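Local structure of TIR protein (Paracoccus denitrificans PD1222, 3H16) at residues B[49-52]-B[53-57]; B[83-87]-B[88-92]. The protein is a bacterial TIR-domain protein whose modelled part is a compact alpha/beta domain built on a parallel beta-sheet flanked by helices. All blocks are in the same frame, centred on the assembly; numbering follows the deposited sequence.

Interaction 1 (B[49-52]-B[53-57]); sequences EVWY and DDFSL
Between W51 and F55 the chain leaves its extended path and makes a short local loop, closed by a hydrogen bond from F55 N to Y52 O at 3.0 Å. The N-H...O angle is 134°, and the donor sits well above the carbonyl plane, so this bond is bent and uses no lone-pair direction. The turn brings the ring of F55 against that of W51 in a T-shaped (edge-to-face) pair, the edge of F55 pointing at the face of W51: the centroids of the F55 ring and the six-membered ring of W51 are 4.9 Å apart, with the planes at 79°. F55 CE2 stands over the middle of the indole and comes within 3.6 Å of W51 CD2. With CG between the backbone N and the carbonyl carbon (chi1 66°), W51 swings the end of its side chain nearer to 53-57, where one indole face meets F55. All this interrupts strand 50-57, an outermost strand of the parallel sheet and the closing strand of the beta-alpha-beta unit it forms with strand 21-28 and helix 32-45. At the same edge, F55 CD2 lies 3.5 Å from Y52 CA. Y52 packs its side chain on helix 32-45, touching E37, A40 and R44. W51 NE1 hydrogen-bonds to S74 OG, while D53 OD1 forms a salt bridge with K32 NZ.

Interaction 2 (B[83-87]-B[88-92]); sequences THFFK and KEWPQ
K88 and W90 both reach back to the carbonyl groups of helix 83-86, where the chain of this TIR domain leaves the short helix that follows strand 74-81. Two hydrogen bonds and a third, weak one make up the polar part. K88 NZ donates to H84 O at 2.8 Å, from 40° above the carbonyl plane, and also forms a salt bridge with E30 OE1, so one ammonium group links the helix to a neighbouring loop. Its aliphatic chain is bent at chi2 (-71°) and at chi4, which folds it back along the helix end and lays CG 3.4 Å from H84 O. W90 NE1 donates to F85 O at 2.9 Å; the acceptor lies near the indole edge although tilted from the ring plane, and the nitrogen lies in the carbonyl plane. The third bond, E89 N to F86 O, is straight but weak and spans a type I beta turn from F86 to E89. Apolar contact centres on F85 and W90: the F85 ring and the five-membered ring of W90 meet obliquely with centroids 4.5 Å apart and planes at 42°. K88 CB rests above the indole, offset toward its rim. On the other ring, the indole nitrogen stands over the centre of the phenyl face, with W90 NE1 3.6 Å from F85 CZ.

How the interactions relate
Interaction 1 closes before interaction 2 opens along the chain, and their centres lie about 18 Å apart, yet the end of the first meets the second directly. L57 is the joining residue: its CB lies 3.6 Å from W90 CH2, and its CD1 is 4.0 Å from F85 CE2, while its backbone O packs 3.4 Å from K88 CE. The last residue of strand 50-57 thus reaches the aromatic pair of 83-92. Helix 63-73 bridges them further, since L63 touches L57, F85 and W90, and S66 touches both F55 and L57. Strand 21-28 likewise borders both contacts, with F24 at the W51-F55 pair and A28 beside F85 and K88.

Interaction 1 (B[49-52]-B[53-57])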
ATOM      1  N   GLU B  49     -16.236  -1.501  12.822  1.00 39.30           N
ATOM      2  CA  GLU B  49     -17.539  -2.149  12.875  1.00 41.63           C
ATOM      3  C   GLU B  49     -17.362  -3.306  11.889  1.00 39.88           C
ATOM      4  O   GLU B  49     -17.212  -3.087  10.683  1.00 40.15           O
ATOM      5  CB  GLU B  49     -18.615  -1.174  12.404  1.00 46.25           C
ATOM      6  CG  GLU B  49     -20.015  -1.518  12.845  1.00 54.32           C
ATOM      7  CD  GLU B  49     -20.501  -2.807  12.240  1.00 59.01           C
ATOM      8  OE1 GLU B  49     -20.343  -2.974  11.012  1.00 61.47           O
ATOM      9  OE2 GLU B  49     -21.042  -3.647  12.987  1.00 62.21           O
ATOM     10  N   VAL B  50     -17.375  -4.532  12.407  1.00 35.51           N
ATOM     11  CA  VAL B  50     -17.134  -5.714  11.591  1.00 31.09           C
ATOM     12  C   VAL B  50     -18.215  -6.793  11.567  1.00 30.97           C
ATOM     13  O   VAL B  50     -18.753  -7.163  12.612  1.00 32.27           O
ATOM     14  CB  VAL B  50     -15.831  -6.416  12.064  1.00 27.73           C
ATOM     15  CG1 VAL B  50     -15.400  -7.479  11.064  1.00 21.09           C
ATOM     16  CG2 VAL B  50     -14.739  -5.396  12.284  1.00 24.40           C
ATOM     17  N   TRP B  51     -18.519  -7.296  10.370  1.00 30.67           N
ATOM     18  CA  TRP B  51     -19.454  -8.405  10.224  1.00 30.83           C
ATOM     19  C   TRP B  51     -18.803  -9.435   9.306  1.00 32.11           C
ATOM     20  O   TRP B  51     -18.024  -9.085   8.418  1.00 30.37           O
ATOM     21  CB  TRP B  51     -20.842  -7.958   9.715  1.00 30.53           C
ATOM     22  CG  TRP B  51     -20.969  -7.403   8.333  1.00 28.56           C
ATOM     23  CD1 TRP B  51     -20.055  -6.658   7.663  1.00 30.61           C
ATOM     24  CD2 TRP B  51     -22.145  -7.436   7.505  1.00 29.21           C
ATOM     25  NE1 TRP B  51     -20.584  -6.219   6.470  1.00 29.26           N
ATOM     26  CE2 TRP B  51     -21.864  -6.682   6.349  1.00 27.32           C
ATOM     27  CE3 TRP B  51     -23.409  -8.029   7.632  1.00 29.24           C
ATOM     28  CZ2 TRP B  51     -22.798  -6.504   5.318  1.00 27.80           C
ATOM     29  CZ3 TRP B  51     -24.339  -7.854   6.606  1.00 27.91           C
ATOM     30  CH2 TRP B  51     -24.024  -7.096   5.464  1.00 26.88           C
ATOM     31  N   TYR B  52     -19.095 -10.707   9.552  1.00 33.01           N
ATOM     32  CA  TYR B  52     -18.507 -11.793   8.775  1.00 35.67           C
ATOM     33  C   TYR B  52     -19.238 -13.127   8.952  1.00 36.57           C
ATOM     34  O   TYR B  52     -18.948 -14.090   8.246  1.00 39.13           O
ATOM     35  CB  TYR B  52     -17.055 -12.000   9.198  1.00 38.17           C
ATOM     36  CG  TYR B  52     -16.928 -12.394  10.650  1.00 37.90           C
ATOM     37  CD1 TYR B  52     -17.019 -11.435  11.657  1.00 37.85           C
ATOM     38  CD2 TYR B  52     -16.765 -13.730  11.022  1.00 38.17           C
ATOM     39  CE1 TYR B  52     -16.952 -11.788  13.002  1.00 39.35           C
ATOM     40  CE2 TYR B  52     -16.696 -14.100  12.369  1.00 39.08           C
ATOM     41  CZ  TYR B  52     -16.789 -13.120  13.353  1.00 40.51           C
ATOM     42  OH  TYR B  52     -16.722 -13.458  14.688  1.00 42.14           O
ATOM     43  N   ASP B  53     -20.171 -13.194   9.892  1.00 36.33           N
ATOM     44  CA  ASP B  53     -20.881 -14.435  10.130  1.00 34.59           C
ATOM     45  C   ASP B  53     -21.571 -15.002   8.887  1.00 35.39           C
ATOM     46  O   ASP B  53     -21.552 -16.213   8.664  1.00 30.29           O
ATOM     47  CB  ASP B  53     -21.894 -14.250  11.248  1.00 33.53           C
ATOM     48  CG  ASP B  53     -22.499 -15.556  11.687  1.00 37.32           C
ATOM     49  OD1 ASP B  53     -21.731 -16.439  12.126  1.00 38.23           O
ATOM     50  OD2 ASP B  53     -23.738 -15.705  11.587  1.00 39.73           O
ATOM     51  N   ASP B  54     -22.179 -14.135   8.079  1.00 37.04           N
ATOM     52  CA  ASP B  54     -22.859 -14.577   6.865  1.00 40.07           C
ATOM     53  C   ASP B  54     -21.933 -14.458   5.673  1.00 39.71           C
ATOM     54  O   ASP B  54     -22.372 -14.157   4.558  1.00 41.85           O
ATOM     55  CB  ASP B  54     -24.119 -13.742   6.603  1.00 46.32           C
ATOM     56  CG  ASP B  54     -25.328 -14.220   7.404  1.00 49.08           C
ATOM     57  OD1 ASP B  54     -26.434 -13.708   7.142  1.00 51.65           O
ATOM     58  OD2 ASP B  54     -25.183 -15.097   8.288  1.00 49.32           O
ATOM     59  N   PHE B  55     -20.649 -14.692   5.908  1.00 37.00           N
ATOM     60  CA  PHE B  55     -19.666 -14.594   4.848  1.00 34.28           C
ATOM     61  C   PHE B  55     -18.715 -15.781   4.797  1.00 33.92           C
ATOM     62  O   PHE B  55     -17.668 -15.715   4.143  1.00 35.67           O
ATOM     63  CB  PHE B  55     -18.887 -13.290   4.990  1.00 32.24           C
ATOM     64  CG  PHE B  55     -19.713 -12.068   4.712  1.00 30.22           C
ATOM     65  CD1 PHE B  55     -19.997 -11.686   3.404  1.00 29.47           C
ATOM     66  CD2 PHE B  55     -20.234 -11.309   5.760  1.00 30.01           C
ATOM     67  CE1 PHE B  55     -20.785 -10.567   3.140  1.00 28.63           C
ATOM     68  CE2 PHE B  55     -21.031 -10.182   5.504  1.00 28.75           C
ATOM     69  CZ  PHE B  55     -21.303  -9.815   4.195  1.00 29.70           C
ATOM     70  N   SER B  56     -19.080 -16.862   5.485  1.00 31.45           N
ATOM     71  CA  SER B  56     -18.275 -18.081   5.468  1.00 30.41           C
ATOM     72  C   SER B  56     -18.562 -18.727   4.120  1.00 28.51           C
ATOM     73  O   SER B  56     -19.700 -18.722   3.657  1.00 25.70           O
ATOM     74  CB  SER B  56     -18.701 -19.028   6.578  1.00 31.91           C
ATOM     75  OG  SER B  56     -18.707 -18.359   7.819  1.00 39.67           O
ATOM     76  N   LEU B  57     -17.539 -19.282   3.487  1.00 26.66           N
ATOM     77  CA  LEU B  57     -17.741 -19.898   2.191  1.00 25.76           C
ATOM     78  C   LEU B  57     -17.542 -21.417   2.176  1.00 26.80           C
ATOM     79  O   LEU B  57     -16.748 -21.973   2.948  1.00 23.43           O
ATOM     80  CB  LEU B  57     -16.824 -19.216   1.177  1.00 26.94           C
ATOM     81  CG  LEU B  57     -17.107 -17.707   1.063  1.00 28.53           C
ATOM     82  CD1 LEU B  57     -15.992 -17.022   0.294  1.00 28.45           C
ATOM     83  CD2 LEU B  57     -18.451 -17.480   0.381  1.00 28.95           C
TER

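Interaction 2 (B[83-87]-B[88-92])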
ATOM      1  N   THR B  83      -4.953 -21.764   2.373  1.00 29.96           N
ATOM      2  CA  THR B  83      -5.087 -23.031   1.674  1.00 28.86           C
ATOM      3  C   THR B  83      -6.555 -23.433   1.612  1.00 28.68           C
ATOM      4  O   THR B  83      -7.020 -23.905   0.576  1.00 28.59           O
ATOM      5  CB  THR B  83      -4.313 -24.140   2.389  1.00 28.23           C
ATOM      6  OG1 THR B  83      -2.925 -23.802   2.410  1.00 31.58           O
ATOM      7  CG2 THR B  83      -4.495 -25.473   1.675  1.00 27.54           C
ATOM      8  N   HIS B  84      -7.267 -23.255   2.727  1.00 28.64           N
ATOM      9  CA  HIS B  84      -8.694 -23.586   2.832  1.00 27.81           C
ATOM     10  C   HIS B  84      -9.538 -22.827   1.832  1.00 25.85           C
ATOM     11  O   HIS B  84     -10.483 -23.371   1.265  1.00 24.09           O
ATOM     12  CB  HIS B  84      -9.232 -23.266   4.230  1.00 27.99           C
ATOM     13  CG  HIS B  84      -8.702 -24.160   5.299  1.00 30.78           C
ATOM     14  ND1 HIS B  84      -8.908 -25.524   5.296  1.00 30.67           N
ATOM     15  CD2 HIS B  84      -7.979 -23.890   6.409  1.00 31.60           C
ATOM     16  CE1 HIS B  84      -8.334 -26.055   6.358  1.00 31.31           C
ATOM     17  NE2 HIS B  84      -7.763 -25.085   7.051  1.00 33.65           N
ATOM     18  N   PHE B  85      -9.213 -21.556   1.633  1.00 25.45           N
ATOM     19  CA  PHE B  85      -9.970 -20.759   0.686  1.00 25.84           C
ATOM     20  C   PHE B  85      -9.567 -21.175  -0.725  1.00 26.30           C
ATOM     21  O   PHE B  85     -10.358 -21.058  -1.668  1.00 28.27           O
ATOM     22  CB  PHE B  85      -9.709 -19.274   0.929  1.00 24.16           C
ATOM     23  CG  PHE B  85     -10.326 -18.370  -0.094  1.00 23.09           C
ATOM     24  CD1 PHE B  85      -9.650 -18.066  -1.271  1.00 20.70           C
ATOM     25  CD2 PHE B  85     -11.569 -17.791   0.131  1.00 23.44           C
ATOM     26  CE1 PHE B  85     -10.197 -17.198  -2.203  1.00 23.82           C
ATOM     27  CE2 PHE B  85     -12.130 -16.918  -0.798  1.00 23.19           C
ATOM     28  CZ  PHE B  85     -11.440 -16.618  -1.969  1.00 23.95           C
ATOM     29  N   PHE B  86      -8.342 -21.675  -0.872  1.00 25.17           N
ATOM     30  CA  PHE B  86      -7.875 -22.110  -2.187  1.00 27.84           C
ATOM     31  C   PHE B  86      -8.473 -23.454  -2.592  1.00 29.63           C
ATOM     32  O   PHE B  86      -8.832 -23.654  -3.754  1.00 28.82           O
ATOM     33  CB  PHE B  86      -6.347 -22.221  -2.231  1.00 25.59           C
ATOM     34  CG  PHE B  86      -5.630 -20.911  -2.070  1.00 24.99           C
ATOM     35  CD1 PHE B  86      -6.262 -19.711  -2.373  1.00 24.20           C
ATOM     36  CD2 PHE B  86      -4.299 -20.884  -1.668  1.00 25.26           C
ATOM     37  CE1 PHE B  86      -5.573 -18.494  -2.279  1.00 25.61           C
ATOM     38  CE2 PHE B  86      -3.603 -19.681  -1.573  1.00 26.86           C
ATOM     39  CZ  PHE B  86      -4.246 -18.480  -1.882  1.00 27.97           C
ATOM     40  N   LYS B  87      -8.588 -24.367  -1.636  1.00 31.64           N
ATOM     41  CA  LYS B  87      -9.127 -25.681  -1.920  1.00 35.23           C
ATOM     42  C   LYS B  87     -10.615 -25.698  -2.205  1.00 34.77           C
ATOM     43  O   LYS B  87     -11.213 -26.764  -2.283  1.00 33.69           O
ATOM     44  CB  LYS B  87      -8.804 -26.643  -0.777  1.00 40.33           C
ATOM     45  CG  LYS B  87      -7.315 -26.937  -0.652  1.00 50.09           C
ATOM     46  CD  LYS B  87      -7.043 -28.148   0.224  1.00 56.41           C
ATOM     47  CE  LYS B  87      -5.557 -28.469   0.269  1.00 59.95           C
ATOM     48  NZ  LYS B  87      -5.283 -29.656   1.122  1.00 63.09           N
ATOM     49  N   LYS B  88     -11.215 -24.524  -2.370  1.00 34.46           N
ATOM     50  CA  LYS B  88     -12.644 -24.459  -2.669  1.00 37.66           C
ATOM     51  C   LYS B  88     -12.892 -24.570  -4.177  1.00 43.43           C
ATOM     52  O   LYS B  88     -14.026 -24.772  -4.612  1.00 43.67           O
ATOM     53  CB  LYS B  88     -13.253 -23.151  -2.143  1.00 33.56           C
ATOM     54  CG  LYS B  88     -13.349 -23.040  -0.624  1.00 29.35           C
ATOM     55  CD  LYS B  88     -14.408 -23.966  -0.061  1.00 26.92           C
ATOM     56  CE  LYS B  88     -14.416 -23.939   1.446  1.00 24.32           C
ATOM     57  NZ  LYS B  88     -13.065 -24.250   1.942  1.00 25.59           N
ATOM     58  N   GLU B  89     -11.831 -24.431  -4.969  1.00 51.13           N
ATOM     59  CA  GLU B  89     -11.929 -24.524  -6.426  1.00 57.72           C
ATOM     60  C   GLU B  89     -12.869 -23.491  -7.049  1.00 54.26           C
ATOM     61  O   GLU B  89     -13.864 -23.851  -7.675  1.00 51.08           O
ATOM     62  CB  GLU B  89     -12.399 -25.922  -6.845  1.00 68.34           C
ATOM     63  CG  GLU B  89     -11.446 -27.053  -6.514  1.00 84.51           C
ATOM     64  CD  GLU B  89     -11.835 -28.347  -7.209  1.00 91.46           C
ATOM     65  OE1 GLU B  89     -12.961 -28.838  -6.978  1.00 92.10           O
ATOM     66  OE2 GLU B  89     -11.016 -28.870  -7.993  1.00 95.01           O
ATOM     67  N   TRP B  90     -12.563 -22.213  -6.887  1.00 50.67           N
ATOM     68  CA  TRP B  90     -13.417 -21.191  -7.466  1.00 46.69           C
ATOM     69  C   TRP B  90     -13.044 -21.039  -8.927  1.00 47.07           C
ATOM     70  O   TRP B  90     -11.861 -21.039  -9.265  1.00 45.33           O
ATOM     71  CB  TRP B  90     -13.202 -19.840  -6.783  1.00 44.54           C
ATOM     72  CG  TRP B  90     -13.209 -19.861  -5.295  1.00 42.73           C
ATOM     73  CD1 TRP B  90     -12.124 -19.799  -4.471  1.00 41.98           C
ATOM     74  CD2 TRP B  90     -14.354 -19.919  -4.449  1.00 41.56           C
ATOM     75  NE1 TRP B  90     -12.523 -19.809  -3.161  1.00 42.41           N
ATOM     76  CE2 TRP B  90     -13.890 -19.885  -3.116  1.00 41.42           C
ATOM     77  CE3 TRP B  90     -15.731 -19.995  -4.685  1.00 41.20           C
ATOM     78  CZ2 TRP B  90     -14.752 -19.924  -2.020  1.00 40.34           C
ATOM     79  CZ3 TRP B  90     -16.590 -20.033  -3.595  1.00 42.40           C
ATOM     80  CH2 TRP B  90     -16.094 -19.998  -2.275  1.00 40.85           C
ATOM     81  N   PRO B  91     -14.041 -20.914  -9.818  1.00 49.04           N
ATOM     82  CA  PRO B  91     -13.763 -20.751 -11.251  1.00 49.87           C
ATOM     83  C   PRO B  91     -13.162 -19.357 -11.433  1.00 50.33           C
ATOM     84  O   PRO B  91     -13.343 -18.492 -10.572  1.00 52.57           O
ATOM     85  CB  PRO B  91     -15.145 -20.852 -11.891  1.00 51.66           C
ATOM     86  CG  PRO B  91     -15.939 -21.667 -10.898  1.00 51.46           C
ATOM     87  CD  PRO B  91     -15.480 -21.107  -9.582  1.00 50.19           C
ATOM     88  N   GLN B  92     -12.455 -19.124 -12.536  1.00 49.37           N
ATOM     89  CA  GLN B  92     -11.858 -17.805 -12.758  1.00 47.70           C
ATOM     90  C   GLN B  92     -12.910 -16.692 -12.692  1.00 48.50           C
ATOM     91  O   GLN B  92     -12.688 -15.644 -12.086  1.00 46.02           O
ATOM     92  CB  GLN B  92     -11.157 -17.757 -14.121  1.00 45.55           C
ATOM     93  CG  GLN B  92     -10.650 -16.371 -14.512  1.00 47.17           C
ATOM     94  CD  GLN B  92      -9.456 -15.929 -13.691  1.00 49.26           C
ATOM     95  OE1 GLN B  92      -8.389 -16.542 -13.755  1.00 55.09           O
ATOM     96  NE2 GLN B  92      -9.626 -14.862 -12.915  1.00 51.49           N
TER